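Local coordinates for SsfX3 (Streptomyces sp. SF2575, PDB 3SKV), which probably transfers a salicylyl group onto a tetracycline intermediate in a tetracycline biosynthetic pathway, as a GDSL/SGNH-family acyltransferase fused to a jelly-roll domain, at residues A[120-132]-A[202-214]. The protein carries 1 engineered substitution. Residues are numbered along the deposited sequence; the frame is centred on the assembly and turned at random.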
# COMPACT_ATOMS: atom_id res chain seq x y z
N LEU A 120 -8.39 -12.64 -0.58
CA LEU A 120 -8.96 -12.37 0.74
C LEU A 120 -9.36 -10.91 0.92
O LEU A 120 -8.77 -10.02 0.34
CB LEU A 120 -8.04 -12.83 1.89
CG LEU A 120 -7.58 -14.32 1.90
CD1 LEU A 120 -6.45 -14.52 2.89
CD2 LEU A 120 -8.75 -15.30 2.18
N LEU A 121 -10.39 -10.71 1.73
CA LEU A 121 -10.98 -9.45 2.11
C LEU A 121 -11.06 -9.56 3.63
O LEU A 121 -11.54 -10.57 4.16
CB LEU A 121 -12.38 -9.35 1.46
CG LEU A 121 -13.39 -8.17 1.69
CD1 LEU A 121 -13.67 -7.85 3.13
CD2 LEU A 121 -13.17 -7.01 0.78
N ASP A 122 -10.55 -8.55 4.33
CA ASP A 122 -10.61 -8.53 5.78
C ASP A 122 -11.70 -7.61 6.25
O ASP A 122 -11.89 -6.54 5.67
CB ASP A 122 -9.28 -8.12 6.40
CG ASP A 122 -8.24 -9.23 6.45
OD1 ASP A 122 -8.60 -10.40 6.14
OD2 ASP A 122 -7.07 -8.95 6.81
N VAL A 123 -12.41 -8.04 7.30
CA VAL A 123 -13.45 -7.28 7.96
C VAL A 123 -12.93 -7.00 9.38
O VAL A 123 -12.75 -7.93 10.19
CB VAL A 123 -14.84 -7.98 7.95
CG1 VAL A 123 -15.92 -7.10 8.56
CG2 VAL A 123 -15.25 -8.42 6.53
N LEU A 124 -12.65 -5.72 9.66
CA LEU A 124 -12.22 -5.29 10.98
C LEU A 124 -13.37 -4.58 11.66
O LEU A 124 -14.11 -3.84 11.00
CB LEU A 124 -11.00 -4.38 10.89
CG LEU A 124 -9.64 -5.06 10.97
CD1 LEU A 124 -9.36 -5.89 9.74
CD2 LEU A 124 -8.56 -4.04 11.15
N VAL A 125 -13.56 -4.86 12.95
CA VAL A 125 -14.60 -4.24 13.75
C VAL A 125 -13.90 -3.56 14.93
O VAL A 125 -13.30 -4.24 15.76
CB VAL A 125 -15.68 -5.27 14.20
CG1 VAL A 125 -16.66 -4.65 15.20
CG2 VAL A 125 -16.43 -5.82 12.99
N ASP A 126 -13.95 -2.23 14.98
CA ASP A 126 -13.26 -1.42 16.00
C ASP A 126 -11.75 -1.80 16.09
O ASP A 126 -11.23 -2.04 17.17
CB ASP A 126 -13.98 -1.43 17.37
CG ASP A 126 -15.39 -0.86 17.39
OD1 ASP A 126 -15.69 0.06 16.57
OD2 ASP A 126 -16.19 -1.28 18.26
N GLY A 127 -11.10 -1.90 14.93
CA GLY A 127 -9.68 -2.20 14.80
C GLY A 127 -9.26 -3.64 15.03
O GLY A 127 -8.07 -3.95 15.03
N GLU A 128 -10.23 -4.54 15.24
CA GLU A 128 -9.91 -5.94 15.47
C GLU A 128 -10.44 -6.77 14.35
O GLU A 128 -11.56 -6.53 13.90
CB GLU A 128 -10.46 -6.39 16.82
CG GLU A 128 -9.59 -5.95 17.98
CD GLU A 128 -10.05 -6.46 19.33
OE1 GLU A 128 -9.89 -7.67 19.60
OE2 GLU A 128 -10.57 -5.64 20.13
N LEU A 129 -9.64 -7.74 13.87
CA LEU A 129 -10.04 -8.63 12.76
C LEU A 129 -11.20 -9.52 13.18
O LEU A 129 -11.09 -10.27 14.14
CB LEU A 129 -8.84 -9.44 12.22
CG LEU A 129 -9.11 -10.42 11.07
CD1 LEU A 129 -9.64 -9.72 9.82
CD2 LEU A 129 -7.85 -11.17 10.71
N ALA A 130 -12.33 -9.40 12.48
CA ALA A 130 -13.57 -10.14 12.75
C ALA A 130 -13.78 -11.27 11.77
O ALA A 130 -14.30 -12.32 12.15
CB ALA A 130 -14.77 -9.20 12.72
N ARG A 131 -13.42 -11.05 10.50
CA ARG A 131 -13.61 -12.06 9.44
C ARG A 131 -12.67 -11.87 8.29
O ARG A 131 -12.53 -10.77 7.76
CB ARG A 131 -15.07 -12.02 8.90
CG ARG A 131 -15.56 -13.26 8.13
CD ARG A 131 -16.01 -14.38 9.04
NE ARG A 131 -16.63 -13.85 10.26
CZ ARG A 131 -17.94 -13.67 10.42
NH1 ARG A 131 -18.79 -14.05 9.47
NH2 ARG A 131 -18.41 -13.15 11.54
N THR A 132 -12.05 -12.97 7.86
CA THR A 132 -11.26 -13.02 6.64
C THR A 132 -12.20 -13.76 5.69
O THR A 132 -12.71 -14.81 6.04
CB THR A 132 -9.88 -13.66 6.86
OG1 THR A 132 -9.18 -12.92 7.86
CG2 THR A 132 -9.02 -13.63 5.61
N ALA A 202 -0.62 -12.74 5.76
CA ALA A 202 -1.70 -13.63 6.19
C ALA A 202 -3.04 -13.22 5.54
O ALA A 202 -3.79 -14.08 5.07
CB ALA A 202 -1.81 -13.62 7.71
N SER A 203 -3.30 -11.91 5.46
CA SER A 203 -4.52 -11.35 4.88
C SER A 203 -4.30 -9.84 4.62
O SER A 203 -3.28 -9.32 5.09
CB SER A 203 -5.70 -11.60 5.82
OG SER A 203 -5.53 -11.03 7.11
N PRO A 204 -5.20 -9.09 3.91
CA PRO A 204 -4.91 -7.65 3.62
C PRO A 204 -4.60 -6.70 4.78
O PRO A 204 -3.86 -5.74 4.58
CB PRO A 204 -6.12 -7.18 2.81
CG PRO A 204 -6.73 -8.42 2.27
CD PRO A 204 -6.44 -9.53 3.23
N SER A 205 -5.20 -6.94 5.96
CA SER A 205 -4.97 -6.08 7.13
C SER A 205 -3.69 -6.52 7.85
O SER A 205 -3.29 -5.90 8.84
CB SER A 205 -6.17 -6.08 8.07
OG SER A 205 -6.35 -7.36 8.66
N ARG A 206 -3.01 -7.55 7.30
CA ARG A 206 -1.81 -8.08 7.94
C ARG A 206 -0.54 -7.97 7.11
O ARG A 206 0.42 -8.70 7.37
CB ARG A 206 -2.08 -9.46 8.55
CG ARG A 206 -2.94 -9.38 9.83
CD ARG A 206 -3.24 -10.73 10.44
NE ARG A 206 -4.28 -11.40 9.64
CZ ARG A 206 -4.63 -12.68 9.77
NH1 ARG A 206 -4.03 -13.46 10.67
NH2 ARG A 206 -5.57 -13.20 8.98
N THR A 207 -0.49 -6.99 6.16
CA THR A 207 0.74 -6.69 5.42
C THR A 207 1.59 -5.86 6.40
O THR A 207 1.04 -5.33 7.37
CB THR A 207 0.48 -5.90 4.11
OG1 THR A 207 -0.09 -4.64 4.42
CG2 THR A 207 -0.41 -6.65 3.13
N TRP A 208 2.90 -5.72 6.14
CA TRP A 208 3.72 -4.93 7.05
C TRP A 208 3.18 -3.50 7.13
O TRP A 208 3.09 -2.96 8.24
CB TRP A 208 5.20 -4.99 6.66
CG TRP A 208 5.57 -4.24 5.41
CD1 TRP A 208 5.65 -4.73 4.15
CD2 TRP A 208 5.91 -2.85 5.34
NE1 TRP A 208 6.03 -3.73 3.28
CE2 TRP A 208 6.21 -2.57 3.99
CE3 TRP A 208 6.01 -1.82 6.28
CZ2 TRP A 208 6.62 -1.30 3.56
CZ3 TRP A 208 6.36 -0.55 5.86
CH2 TRP A 208 6.69 -0.31 4.52
N LEU A 209 2.76 -2.92 5.98
CA LEU A 209 2.18 -1.58 5.86
C LEU A 209 0.93 -1.43 6.70
O LEU A 209 0.82 -0.47 7.46
CB LEU A 209 1.83 -1.30 4.39
CG LEU A 209 2.92 -0.69 3.53
CD1 LEU A 209 2.50 -0.62 2.12
CD2 LEU A 209 3.29 0.72 4.01
N ALA A 210 -0.01 -2.38 6.58
CA ALA A 210 -1.26 -2.39 7.32
C ALA A 210 -0.99 -2.48 8.83
O ALA A 210 -1.53 -1.68 9.59
CB ALA A 210 -2.13 -3.55 6.86
N LEU A 211 -0.11 -3.42 9.25
CA LEU A 211 0.27 -3.64 10.65
C LEU A 211 0.98 -2.42 11.22
O LEU A 211 0.71 -2.05 12.37
CB LEU A 211 1.22 -4.85 10.74
CG LEU A 211 0.71 -6.23 11.15
CD1 LEU A 211 -0.84 -6.30 11.47
CD2 LEU A 211 1.23 -7.29 10.23
N ALA A 212 1.89 -1.80 10.45
CA ALA A 212 2.63 -0.62 10.90
C ALA A 212 1.66 0.56 11.09
O ALA A 212 1.69 1.16 12.15
CB ALA A 212 3.74 -0.27 9.91
N ALA A 213 0.76 0.81 10.12
CA ALA A 213 -0.24 1.90 10.19
C ALA A 213 -1.21 1.73 11.35
O ALA A 213 -1.50 2.70 12.06
CB ALA A 213 -1.02 2.01 8.89
N ARG A 214 -1.71 0.51 11.54
CA ARG A 214 -2.67 0.20 12.60
C ARG A 214 -2.04 0.39 13.98
O ARG A 214 -2.68 0.97 14.86
CB ARG A 214 -3.23 -1.21 12.45
CG ARG A 214 -4.15 -1.39 11.27
CD ARG A 214 -4.35 -2.86 10.95
NE ARG A 214 -5.08 -3.55 12.02
CZ ARG A 214 -5.12 -4.87 12.16
NH1 ARG A 214 -4.48 -5.65 11.31
NH2 ARG A 214 -5.81 -5.41 13.16
O HOH W 1 -6.66 -7.63 14.72
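Asp122, on the beta hairpin of the N-terminal jelly-roll domain, meets Ser203 and Ser205 of the segment just before helix 208-216 of the GDSL/SGNH domain, a polar interdomain contact built round one buried carboxylate. Ser203 OG, 2.6 Å from Asp122 OD2, uses the syn lone pair of that oxygen; Ser205 OG, at 2.5 Å, and Ser205 N, at 2.9 Å, reach Asp122 OD2 on the anti side, out of the carboxylate plane. Ser205 OG sits between its backbone N and carbonyl carbon (chi1 67°), which lets hydroxyl and amide grip the same oxygen. Thr132 OG1 gives a hydrogen bond to Asp122 OD1 from above that plane. With an alanine in place of Asp122, the hydroxyls of Ser203, Ser205 and Thr132 and the Ser205 amide would probably lose their shared carboxylate. Arg206 NE and NH2 hold Ser203 OG side-on, the guanidinium sandwiched between Leu129 CD2 and Ala202 CB. Leu124 CD2 lies over one face of the Arg214 guanidinium, whose NH2 reaches Gly127 O in the type I' turn at 3.3 Å. Pro204 CD lies against Leu120 CB, 3.9 Å away. The result is a domain interface, a jelly-roll hairpin packed against an SGNH alpha/beta fold.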